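Local structure of restriction endonuclease R.BpuJI (Bacillus pumilus, 5HNH) at residues A[136-141]-A[171-176]. The protein is a restriction endonuclease that probably cleaves DNA, the chain here being its N-terminal part, crystallised with bound nucleic acid. Numbering follows the deposited sequence.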
loop_
_atom_site.group_PDB
_atom_site.type_symbol
_atom_site.label_atom_id
_atom_site.label_comp_id
_atom_site.label_asym_id
_atom_site.label_seq_id
_atom_site.Cartn_x
_atom_site.Cartn_y
_atom_site.Cartn_z
ATOM N N ILE A 136 9.806 -12.061 3.027
ATOM C CA ILE A 136 8.614 -11.530 2.377
ATOM C C ILE A 136 8.982 -11.046 0.974
ATOM O O ILE A 136 10.016 -10.407 0.804
ATOM C CB ILE A 136 7.999 -10.351 3.165
ATOM C CG1 ILE A 136 7.707 -10.731 4.623
ATOM C CG2 ILE A 136 6.741 -9.852 2.478
ATOM C CD1 ILE A 136 6.795 -11.922 4.768
ATOM N N GLN A 137 8.158 -11.378 -0.021
ATOM C CA GLN A 137 8.293 -10.796 -1.351
ATOM C C GLN A 137 7.031 -11.039 -2.172
ATOM O O GLN A 137 6.749 -12.154 -2.615
ATOM C CB GLN A 137 9.529 -11.318 -2.099
ATOM C CG GLN A 137 9.844 -12.785 -1.983
ATOM C CD GLN A 137 11.136 -13.134 -2.717
ATOM O OE1 GLN A 137 11.647 -12.340 -3.518
ATOM N NE2 GLN A 137 11.672 -14.316 -2.442
ATOM N N ILE A 138 6.274 -9.967 -2.355
ATOM C CA ILE A 138 4.981 -10.042 -3.010
ATOM C C ILE A 138 4.587 -8.674 -3.557
ATOM O O ILE A 138 4.943 -7.633 -2.983
ATOM C CB ILE A 138 3.887 -10.560 -2.026
ATOM C CG1 ILE A 138 2.580 -10.844 -2.765
ATOM C CG2 ILE A 138 3.658 -9.585 -0.876
ATOM C CD1 ILE A 138 1.511 -11.444 -1.870
ATOM N N ARG A 139 3.896 -8.691 -4.698
ATOM C CA ARG A 139 3.113 -7.553 -5.139
ATOM C C ARG A 139 1.700 -7.825 -4.698
ATOM O O ARG A 139 0.994 -8.581 -5.369
ATOM C CB ARG A 139 3.171 -7.389 -6.654
ATOM C CG ARG A 139 4.535 -7.630 -7.264
ATOM C CD ARG A 139 4.495 -7.318 -8.741
ATOM N NE ARG A 139 5.762 -7.616 -9.395
ATOM C CZ ARG A 139 6.144 -7.072 -10.540
ATOM N NH1 ARG A 139 5.346 -6.191 -11.151
ATOM N NH2 ARG A 139 7.312 -7.402 -11.069
ATOM N N GLN A 140 1.274 -7.234 -3.588
ATOM C CA GLN A 140 0.062 -7.725 -2.936
ATOM C C GLN A 140 -1.221 -7.373 -3.699
ATOM O O GLN A 140 -2.207 -8.094 -3.621
ATOM C CB GLN A 140 -0.028 -7.216 -1.487
ATOM C CG GLN A 140 -0.356 -5.749 -1.313
ATOM C CD GLN A 140 0.880 -4.880 -1.194
ATOM O OE1 GLN A 140 1.889 -5.095 -1.879
ATOM N NE2 GLN A 140 0.809 -3.890 -0.308
ATOM N N PHE A 141 -1.230 -6.274 -4.431
ATOM C CA PHE A 141 -2.467 -5.912 -5.113
ATOM C C PHE A 141 -2.730 -6.765 -6.355
ATOM O O PHE A 141 -3.862 -7.217 -6.536
ATOM C CB PHE A 141 -2.486 -4.407 -5.406
ATOM C CG PHE A 141 -2.669 -3.592 -4.157
ATOM C CD1 PHE A 141 -3.853 -3.691 -3.425
ATOM C CD2 PHE A 141 -1.645 -2.813 -3.654
ATOM C CE1 PHE A 141 -4.036 -2.981 -2.253
ATOM C CE2 PHE A 141 -1.813 -2.099 -2.460
ATOM C CZ PHE A 141 -3.018 -2.182 -1.761
ATOM N N LEU A 171 1.916 -15.674 6.192
ATOM C CA LEU A 171 3.348 -15.637 5.919
ATOM C C LEU A 171 3.692 -16.268 4.574
ATOM O O LEU A 171 4.436 -15.687 3.778
ATOM C CB LEU A 171 4.132 -16.345 7.031
ATOM C CG LEU A 171 5.636 -16.493 6.766
ATOM C CD1 LEU A 171 6.322 -15.128 6.787
ATOM C CD2 LEU A 171 6.302 -17.459 7.753
ATOM N N GLN A 172 3.158 -17.458 4.321
ATOM C CA GLN A 172 3.476 -18.165 3.089
ATOM C C GLN A 172 2.999 -17.383 1.853
ATOM O O GLN A 172 3.737 -17.282 0.875
ATOM C CB GLN A 172 2.883 -19.575 3.113
ATOM C CG GLN A 172 3.542 -20.492 4.148
ATOM C CD GLN A 172 2.861 -21.842 4.264
ATOM O OE1 GLN A 172 1.744 -22.035 3.781
ATOM N NE2 GLN A 172 3.534 -22.787 4.901
ATOM N N VAL A 173 1.789 -16.823 1.893
ATOM C CA VAL A 173 1.332 -15.970 0.788
ATOM C C VAL A 173 2.272 -14.775 0.614
ATOM O O VAL A 173 2.725 -14.497 -0.493
ATOM C CB VAL A 173 -0.120 -15.469 0.995
ATOM C CG1 VAL A 173 -0.447 -14.309 0.038
ATOM C CG2 VAL A 173 -1.127 -16.611 0.806
ATOM N N LEU A 174 2.591 -14.083 1.710
ATOM C CA LEU A 174 3.446 -12.890 1.633
ATOM C C LEU A 174 4.873 -13.234 1.170
ATOM O O LEU A 174 5.590 -12.368 0.665
ATOM C CB LEU A 174 3.483 -12.170 2.995
ATOM C CG LEU A 174 2.146 -11.624 3.496
ATOM C CD1 LEU A 174 2.264 -11.206 4.949
ATOM C CD2 LEU A 174 1.646 -10.449 2.647
ATOM N N GLN A 175 5.278 -14.499 1.349
ATOM C CA GLN A 175 6.568 -14.987 0.859
ATOM C C GLN A 175 6.533 -15.358 -0.627
ATOM O O GLN A 175 7.546 -15.768 -1.194
ATOM C CB GLN A 175 7.034 -16.202 1.685
ATOM C CG GLN A 175 7.553 -15.856 3.069
ATOM C CD GLN A 175 7.814 -17.096 3.915
ATOM O OE1 GLN A 175 7.224 -18.153 3.681
ATOM N NE2 GLN A 175 8.716 -16.978 4.882
ATOM N N GLY A 176 5.367 -15.212 -1.250
ATOM C CA GLY A 176 5.201 -15.512 -2.661
ATOM C C GLY A 176 5.272 -16.987 -3.003
ATOM O O GLY A 176 5.613 -17.358 -4.123
HETATM O O HOH W 1 10.090 -15.838 -0.210
#
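Ile136 turns CG2 anti to its own nitrogen and folds CG1 back beside that nitrogen (chi1 -55°), which brings both branches against Leu174: CG2 lies 3.3 Å from Leu174 O, while CD1 rests on Leu174 CB and, at 3.8 Å, on CD1 of Leu171 one helical turn earlier. Ile138, by contrast, is fully extended, CG1 anti to the nitrogen (chi1 -171°), and sends CD1 across the end of the helix to Val173, 3.6 Å from Val173 O and in apolar contact with Val173 CG1. The CG2 branch of Ile138 meets Leu174 CD2 at 4.1 Å. Leu174 O thus sits between the two isoleucines, where the backbone N of Gln137 donates to Leu174 O at 2.8 Å in a hydrogen bond lying in the carbonyl plane, with 148° at the hydrogen. A glancing CA-H...O contact from Ile136 CA adds to this grip. With an alanine in place of Ile136, Leu171 CD1 and Leu174 CB would probably lose the CD1 methyl that packs on them, opening a gap beside the helix end. A water accepts from Gln137 NE2 and donates to Gln175 O at 2.7 Å, bridging the two segments. Gln175 turns its amide elsewhere, NE2 bonding Ala134 O and OE1 meeting Lys177 NZ. Tyr143 of helix 140-153 covers both Ile138 and Val173. The short helix ends at Gly176, whose positive phi lets the chain pass close to Gln137 O, where a beta carbon would clash. Within the N-terminal BpuJI family region, this is a helix C-terminus closed by a Schellman motif, its last-turn carbonyl Leu174 O receiving Gln137 N from the extended lead-in to helix 140-153.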